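Local structure of pectate lyase 47 (Bacillus sp. TS-47, 1VBL) at residues Q293-N298 / H394-T399; H276-N281 / A404-K409; G13-G18 / F240-Y245. The protein probably cleaves the pectate chains of plant cell walls by beta-elimination as a thermostable, calcium-binding, secreted pectate lyase of polysaccharide lyase family 1. All coordinates share one frame; numbering follows the deposited sequence.

Overall arrangement
All three contacts lay a segment from outside the coils against the parallel beta-helix, on the neighbouring strands 239-251, 272-280 and 293-303. Contact 3, where the N-terminal segment 13-18 covers strand 239-251, is the most buried and is carried by an aromatic stack and a bond to a threonine hydroxyl. Contacts 1 and 2 are partly buried and share the C-terminal stretch: the extended segment 394-399 is held by a side-chain amide, an isoleucine over a tyrosine face and a water, while the helix that follows packs without a hydrogen bond across the segments. Contacts 1 and 2 meet at His397 and His276; contacts 2 and 3 are joined where Asn277 ND2 lies 3.0 Å from Ile243 O.

Contact 1. Residues Q293-N298 / H394-T399; sequences QVHIYN and HVIHPT
Asn298 grips the backbone of His397 with both ends of its carboxamide. His397 N donates to Asn298 OD1 over 2.7 Å, arriving in the carbonyl plane on a lone pair at a C=O...N angle of 122°, while Asn298 ND2 donates to His397 O over 3.0 Å, with His397 O a little out of the Asn298 amide plane. The His397 side chain crosses that of Asn298 at about a right angle, and its CD2 comes within 3.5 Å of OD1. Next to this pair, Ile396 lays CG1 over one face of the Tyr297 ring, a CH-pi contact 4.2 Å from the centroid, and sets CG2 beside Asn298 ND2. Deeper in, His295 CE1 lies 4.4 Å from Ile396 CD1, at the ring edge; NE2 is bonded to Gln326 OE1.

Toward Val395 and His394 the fit is looser. Both residues are exposed, and a water spans the gap, donating to Tyr297 OH at 2.8 Å and accepting from His394 N at 2.8 Å; its bond to Val395 O is weak.

Asn327, on neighbouring strand 322-332, gives its O to Asn298 ND2 and its ND2 to His397 O, so both atoms of that bond have a second partner. The paired amide bonds thus fix the plane of the Asn298 side chain and satisfy both backbone polar groups of His397.

Contact 2. Residues H276-N281 / A404-K409; sequences HNYYKN and ALVKAK
The C-terminal helix 402-409 packs on the outside of the parallel beta-helix, over the turn where strand 272-280 passes through His276 and Asn277. Val406 sits at the middle of the contact, its CA 5.6 Å from that of His276. With CG1 anti to the backbone N (chi1 175°), the valine sends this methyl to Tyr278 CB at 3.4 Å and to Asn277 O at 3.6 Å, while CG2 rests against the backbone of His276. On one side of it Leu405 brings CD2 to the imidazole of His276, 3.5 Å from CD2 and equally near NE2, in an oblique approach. On the other, Lys407 runs its aliphatic part past the Tyr278 ring: CG lies 3.7 Å from Tyr278 CE1, and CD comes about as near to OH. Chi3 of Lys407 (-74°) bends the chain at CE, and the ammonium end leads away from the strand.

The polar ends of the Asn277 and Tyr278 side chains have partners elsewhere. Asn277 turns from the helix: its OD1 takes Asn246 N, and its own N bonds Asn299 OD1 from the next coil, as in an asparagine ladder. Tyr278 OH is bonded to Glu302, and the His276 ring stacks on Tyr245.

No hydrogen bond joins the two segments. The helix meets the strand here through methyl and methylene groups against the rings and backbone, so the contact depends on shape and not on directed bonds, while the charge of Lys407 stays at the exposed margin.

Contact 3. Residues G13-G18 / F240-Y245; sequences GWAAYG and FITISY
Segment 13-18 makes a short 3-10 turn, with Ala16 N bonded to Gly13 O and Tyr17 N to Trp14 O, and lies against strand 239-251 with the CA atoms of Ala15 and Phe240 only 4.2 Å apart. That strand belongs to the parallel beta-helix of the pectate lyases, so the N-terminal segment covers the outer side of one coil. Phe240 has positive phi (56°), and its carbonyl receives a CA-H...O contact from Ala15 CA at 3.3 Å.

The aromatic part is an offset stack of Tyr17 on Phe240, centroids 4.3 Å apart and planes at 10°. With CG anti to the backbone N (chi1 -179°), the Tyr17 ring lies over Phe240; CB also lies over the Phe240 face, making a CH-pi contact, and CD2 comes down close to CZ. Trp14 meets the same phenyl ring at its rim: CE3 lies in the Phe240 plane, 3.9 Å from CD2. Phe240 is thus covered on one face by the tyrosine and flanked at its edge by the indole, which also makes a cation-pi contact with Arg271.

Further along the strand, Thr242 is the polar tie. Its hydroxyl bonds Asp12 O, just before the segment, as well as Ala15 N, and Gly13 CA passes 3.3 Å from OG1, a close approach made by a residue without a side chain. Ile241 turns to the opposite side, toward Ile234 in the interior. The bond across the segments runs from Ala15 N to Thr242 OG1, 3.2 Å long with an N-H...O angle of 153°.

Contact 1. Residues Q293-N298 / H394-T399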
# COMPACT_ATOMS: atom_id res chain seq x y z
N GLN A 293 -10.69 11.44 6.66
CA GLN A 293 -10.07 12.16 7.76
C GLN A 293 -8.92 11.21 8.04
O GLN A 293 -9.07 10.18 8.70
CB GLN A 293 -11.03 12.25 8.94
CG GLN A 293 -12.12 13.28 8.69
CD GLN A 293 -13.09 13.44 9.85
OE1 GLN A 293 -13.84 14.42 9.91
NE2 GLN A 293 -13.09 12.48 10.77
N VAL A 294 -7.76 11.55 7.48
CA VAL A 294 -6.56 10.74 7.62
C VAL A 294 -5.56 11.43 8.53
O VAL A 294 -5.14 12.57 8.28
CB VAL A 294 -5.93 10.49 6.23
CG1 VAL A 294 -4.66 9.68 6.39
CG2 VAL A 294 -6.93 9.74 5.33
N HIS A 295 -5.18 10.73 9.59
CA HIS A 295 -4.23 11.23 10.58
C HIS A 295 -2.84 10.69 10.22
O HIS A 295 -2.62 9.48 10.22
CB HIS A 295 -4.63 10.77 11.98
CG HIS A 295 -3.92 11.49 13.08
ND1 HIS A 295 -3.92 11.04 14.39
CD2 HIS A 295 -3.22 12.65 13.09
CE1 HIS A 295 -3.25 11.89 15.15
NE2 HIS A 295 -2.82 12.88 14.38
N ILE A 296 -1.93 11.61 9.93
CA ILE A 296 -0.56 11.25 9.54
C ILE A 296 0.40 11.84 10.56
O ILE A 296 0.59 13.06 10.59
CB ILE A 296 -0.24 11.83 8.15
CG1 ILE A 296 -1.26 11.33 7.13
CG2 ILE A 296 1.18 11.47 7.75
CD1 ILE A 296 -1.06 11.90 5.74
N TYR A 297 1.02 11.00 11.38
CA TYR A 297 1.94 11.54 12.37
C TYR A 297 3.15 10.67 12.70
O TYR A 297 3.11 9.45 12.57
CB TYR A 297 1.18 11.89 13.66
CG TYR A 297 0.79 10.72 14.54
CD1 TYR A 297 1.65 10.27 15.55
CD2 TYR A 297 -0.45 10.09 14.40
CE1 TYR A 297 1.28 9.22 16.40
CE2 TYR A 297 -0.83 9.04 15.25
CZ TYR A 297 0.04 8.61 16.24
OH TYR A 297 -0.32 7.58 17.08
N ASN A 298 4.23 11.33 13.10
CA ASN A 298 5.46 10.65 13.48
C ASN A 298 6.01 9.70 12.41
O ASN A 298 6.58 8.66 12.74
CB ASN A 298 5.25 9.88 14.78
CG ASN A 298 5.18 10.78 16.00
OD1 ASN A 298 4.80 10.34 17.08
ND2 ASN A 298 5.56 12.05 15.83
N HIS A 394 -2.40 7.50 21.32
CA HIS A 394 -1.93 7.43 22.70
C HIS A 394 -0.86 8.48 22.93
O HIS A 394 -0.89 9.21 23.92
CB HIS A 394 -1.37 6.04 22.99
CG HIS A 394 -2.41 5.01 23.26
ND1 HIS A 394 -2.63 4.48 24.51
CD2 HIS A 394 -3.32 4.42 22.44
CE1 HIS A 394 -3.63 3.60 24.45
NE2 HIS A 394 -4.06 3.55 23.21
N VAL A 395 0.09 8.56 22.00
CA VAL A 395 1.19 9.51 22.13
C VAL A 395 1.72 9.99 20.78
O VAL A 395 1.82 9.21 19.84
CB VAL A 395 2.40 8.87 22.85
CG1 VAL A 395 3.49 9.92 23.06
CG2 VAL A 395 1.97 8.27 24.17
N ILE A 396 2.05 11.27 20.72
CA ILE A 396 2.64 11.84 19.51
C ILE A 396 4.01 12.31 19.97
O ILE A 396 4.12 13.17 20.85
CB ILE A 396 1.83 13.03 18.97
CG1 ILE A 396 0.46 12.56 18.50
CG2 ILE A 396 2.59 13.67 17.80
CD1 ILE A 396 -0.42 13.66 17.96
N HIS A 397 5.06 11.74 19.39
CA HIS A 397 6.41 12.12 19.78
C HIS A 397 6.87 13.42 19.14
O HIS A 397 6.39 13.80 18.07
CB HIS A 397 7.39 11.01 19.40
CG HIS A 397 7.03 9.68 19.96
ND1 HIS A 397 6.99 9.43 21.32
CD2 HIS A 397 6.66 8.53 19.36
CE1 HIS A 397 6.61 8.19 21.53
NE2 HIS A 397 6.41 7.61 20.35
N PRO A 398 7.81 14.12 19.79
CA PRO A 398 8.35 15.38 19.27
C PRO A 398 9.09 15.04 17.99
O PRO A 398 9.84 14.07 17.94
CB PRO A 398 9.28 15.85 20.39
CG PRO A 398 9.71 14.56 21.06
CD PRO A 398 8.42 13.78 21.09
N THR A 399 8.88 15.84 16.95
CA THR A 399 9.49 15.58 15.65
C THR A 399 10.97 15.21 15.60
O THR A 399 11.36 14.30 14.86
CB THR A 399 9.24 16.76 14.70
OG1 THR A 399 7.91 17.26 14.90
CG2 THR A 399 9.38 16.30 13.24
O HOH W 1 -0.28 6.60 19.65

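Contact 2. Residues H276-N281 / A404-K409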
# COMPACT_ATOMS: atom_id res chain seq x y z
N HIS A 276 4.44 6.42 12.57
CA HIS A 276 5.71 5.75 12.78
C HIS A 276 6.14 4.82 11.65
O HIS A 276 6.81 3.81 11.88
CB HIS A 276 5.70 4.99 14.10
CG HIS A 276 5.60 5.88 15.30
ND1 HIS A 276 4.40 6.24 15.87
CD2 HIS A 276 6.56 6.53 16.00
CE1 HIS A 276 4.61 7.07 16.87
NE2 HIS A 276 5.92 7.26 16.98
N ASN A 277 5.74 5.16 10.43
CA ASN A 277 6.12 4.35 9.29
C ASN A 277 7.41 4.94 8.73
O ASN A 277 7.66 6.14 8.84
CB ASN A 277 5.02 4.36 8.22
CG ASN A 277 3.75 3.69 8.71
OD1 ASN A 277 3.71 2.48 8.94
ND2 ASN A 277 2.69 4.48 8.89
N TYR A 278 8.21 4.07 8.13
CA TYR A 278 9.49 4.46 7.56
C TYR A 278 9.37 4.39 6.03
O TYR A 278 9.31 3.30 5.46
CB TYR A 278 10.55 3.48 8.06
CG TYR A 278 12.00 3.84 7.79
CD1 TYR A 278 13.02 3.06 8.34
CD2 TYR A 278 12.37 4.93 7.00
CE1 TYR A 278 14.36 3.34 8.12
CE2 TYR A 278 13.72 5.22 6.76
CZ TYR A 278 14.71 4.41 7.32
OH TYR A 278 16.05 4.67 7.11
N TYR A 279 9.30 5.56 5.39
CA TYR A 279 9.23 5.62 3.93
C TYR A 279 10.64 5.92 3.45
O TYR A 279 11.18 6.99 3.73
CB TYR A 279 8.27 6.72 3.46
CG TYR A 279 6.84 6.51 3.89
CD1 TYR A 279 6.39 6.97 5.12
CD2 TYR A 279 5.94 5.81 3.07
CE1 TYR A 279 5.08 6.76 5.54
CE2 TYR A 279 4.63 5.59 3.48
CZ TYR A 279 4.21 6.07 4.72
OH TYR A 279 2.91 5.87 5.13
N LYS A 280 11.24 4.98 2.73
CA LYS A 280 12.60 5.14 2.26
C LYS A 280 12.75 4.85 0.77
O LYS A 280 12.52 3.73 0.31
CB LYS A 280 13.54 4.24 3.06
CG LYS A 280 15.01 4.32 2.64
CD LYS A 280 15.89 3.50 3.57
CE LYS A 280 17.35 3.52 3.14
NZ LYS A 280 17.91 4.89 3.09
N ASN A 281 13.16 5.87 0.04
CA ASN A 281 13.38 5.74 -1.39
C ASN A 281 12.17 5.16 -2.13
O ASN A 281 12.27 4.14 -2.82
CB ASN A 281 14.64 4.90 -1.64
CG ASN A 281 15.88 5.55 -1.06
OD1 ASN A 281 15.98 6.78 -1.03
ND2 ASN A 281 16.84 4.74 -0.62
N ALA A 404 15.23 8.50 14.76
CA ALA A 404 15.86 7.45 15.56
C ALA A 404 14.85 6.37 15.95
O ALA A 404 15.13 5.18 15.83
CB ALA A 404 16.49 8.06 16.81
N LEU A 405 13.68 6.79 16.40
CA LEU A 405 12.64 5.87 16.82
C LEU A 405 12.14 4.98 15.68
O LEU A 405 12.08 3.75 15.80
CB LEU A 405 11.46 6.64 17.40
CG LEU A 405 10.28 5.77 17.85
CD1 LEU A 405 10.74 4.84 18.96
CD2 LEU A 405 9.14 6.65 18.32
N VAL A 406 11.76 5.60 14.57
CA VAL A 406 11.24 4.87 13.42
C VAL A 406 12.29 3.95 12.81
O VAL A 406 12.00 2.80 12.47
CB VAL A 406 10.70 5.84 12.34
CG1 VAL A 406 10.28 5.07 11.09
CG2 VAL A 406 9.51 6.61 12.90
N LYS A 407 13.52 4.44 12.66
CA LYS A 407 14.57 3.60 12.09
C LYS A 407 14.82 2.37 12.95
O LYS A 407 15.11 1.28 12.44
CB LYS A 407 15.86 4.41 11.92
CG LYS A 407 15.78 5.42 10.78
CD LYS A 407 17.13 6.05 10.45
CE LYS A 407 17.56 7.06 11.50
NZ LYS A 407 18.73 7.85 11.03
N ALA A 408 14.67 2.53 14.26
CA ALA A 408 14.91 1.43 15.19
C ALA A 408 13.77 0.44 15.36
O ALA A 408 14.01 -0.76 15.52
CB ALA A 408 15.31 1.99 16.56
N LYS A 409 12.53 0.92 15.31
CA LYS A 409 11.38 0.04 15.54
C LYS A 409 10.45 -0.31 14.38
O LYS A 409 9.67 -1.26 14.48
CB LYS A 409 10.53 0.61 16.68
CG LYS A 409 11.32 0.97 17.93
CD LYS A 409 10.44 0.98 19.17
CE LYS A 409 9.22 1.89 19.01
NZ LYS A 409 8.35 1.86 20.22

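Contact 3. Residues G13-G18 / F240-Y245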
# COMPACT_ATOMS: atom_id res chain seq x y z
N GLY A 13 -5.18 4.88 16.71
CA GLY A 13 -5.70 5.17 15.38
C GLY A 13 -7.16 4.86 15.12
O GLY A 13 -7.86 4.31 15.97
N TRP A 14 -7.61 5.20 13.92
CA TRP A 14 -8.99 4.98 13.53
C TRP A 14 -9.48 3.54 13.68
O TRP A 14 -10.67 3.31 13.88
CB TRP A 14 -9.21 5.46 12.10
CG TRP A 14 -9.48 6.94 11.98
CD1 TRP A 14 -8.74 7.86 11.29
CD2 TRP A 14 -10.62 7.64 12.49
NE1 TRP A 14 -9.35 9.10 11.34
CE2 TRP A 14 -10.51 8.99 12.07
CE3 TRP A 14 -11.73 7.27 13.26
CZ2 TRP A 14 -11.47 9.96 12.39
CZ3 TRP A 14 -12.69 8.23 13.58
CH2 TRP A 14 -12.55 9.56 13.14
N ALA A 15 -8.58 2.57 13.58
CA ALA A 15 -8.96 1.16 13.71
C ALA A 15 -9.40 0.84 15.14
O ALA A 15 -9.94 -0.24 15.40
CB ALA A 15 -7.80 0.26 13.30
N ALA A 16 -9.17 1.76 16.06
CA ALA A 16 -9.55 1.55 17.46
C ALA A 16 -11.00 1.97 17.70
O ALA A 16 -11.56 1.74 18.77
CB ALA A 16 -8.62 2.34 18.38
N TYR A 17 -11.61 2.59 16.69
CA TYR A 17 -12.99 3.05 16.79
C TYR A 17 -13.93 1.94 17.27
O TYR A 17 -13.82 0.79 16.84
CB TYR A 17 -13.47 3.58 15.44
CG TYR A 17 -14.89 4.09 15.47
CD1 TYR A 17 -15.20 5.33 16.02
CD2 TYR A 17 -15.94 3.32 14.97
CE1 TYR A 17 -16.51 5.79 16.08
CE2 TYR A 17 -17.26 3.76 15.03
CZ TYR A 17 -17.54 5.00 15.58
OH TYR A 17 -18.84 5.44 15.64
N GLY A 18 -14.86 2.31 18.15
CA GLY A 18 -15.82 1.34 18.66
C GLY A 18 -15.18 0.24 19.48
O GLY A 18 -14.54 0.50 20.49
N PHE A 240 -11.83 2.92 9.20
CA PHE A 240 -11.21 2.56 10.47
C PHE A 240 -10.01 1.65 10.30
O PHE A 240 -10.04 0.45 10.62
CB PHE A 240 -12.27 1.90 11.36
CG PHE A 240 -13.51 2.73 11.52
CD1 PHE A 240 -14.77 2.20 11.25
CD2 PHE A 240 -13.42 4.06 11.90
CE1 PHE A 240 -15.92 2.99 11.36
CE2 PHE A 240 -14.56 4.86 12.01
CZ PHE A 240 -15.81 4.32 11.74
N ILE A 241 -8.93 2.24 9.80
CA ILE A 241 -7.69 1.52 9.53
C ILE A 241 -6.50 2.18 10.21
O ILE A 241 -6.41 3.41 10.24
CB ILE A 241 -7.43 1.50 8.02
CG1 ILE A 241 -8.64 0.89 7.30
CG2 ILE A 241 -6.15 0.73 7.71
CD1 ILE A 241 -8.54 0.95 5.79
N THR A 242 -5.60 1.38 10.76
CA THR A 242 -4.39 1.90 11.39
C THR A 242 -3.18 1.24 10.73
O THR A 242 -3.07 0.01 10.68
CB THR A 242 -4.36 1.64 12.91
OG1 THR A 242 -5.36 2.43 13.55
CG2 THR A 242 -2.99 2.01 13.49
N ILE A 243 -2.30 2.07 10.19
CA ILE A 243 -1.08 1.63 9.52
C ILE A 243 0.07 2.16 10.37
O ILE A 243 0.36 3.36 10.35
CB ILE A 243 -1.01 2.23 8.10
CG1 ILE A 243 -2.21 1.74 7.28
CG2 ILE A 243 0.30 1.86 7.42
CD1 ILE A 243 -2.33 2.39 5.92
N SER A 244 0.74 1.27 11.09
CA SER A 244 1.79 1.70 11.99
C SER A 244 3.08 0.90 11.99
O SER A 244 3.08 -0.32 11.79
CB SER A 244 1.25 1.73 13.41
OG SER A 244 0.73 0.46 13.77
N TYR A 245 4.19 1.60 12.23
CA TYR A 245 5.50 0.98 12.31
C TYR A 245 5.86 0.04 11.16
O TYR A 245 6.47 -1.01 11.37
CB TYR A 245 5.61 0.23 13.64
CG TYR A 245 5.74 1.15 14.83
CD1 TYR A 245 6.96 1.72 15.16
CD2 TYR A 245 4.62 1.48 15.60
CE1 TYR A 245 7.09 2.58 16.25
CE2 TYR A 245 4.73 2.35 16.69
CZ TYR A 245 5.97 2.89 17.01
OH TYR A 245 6.11 3.75 18.08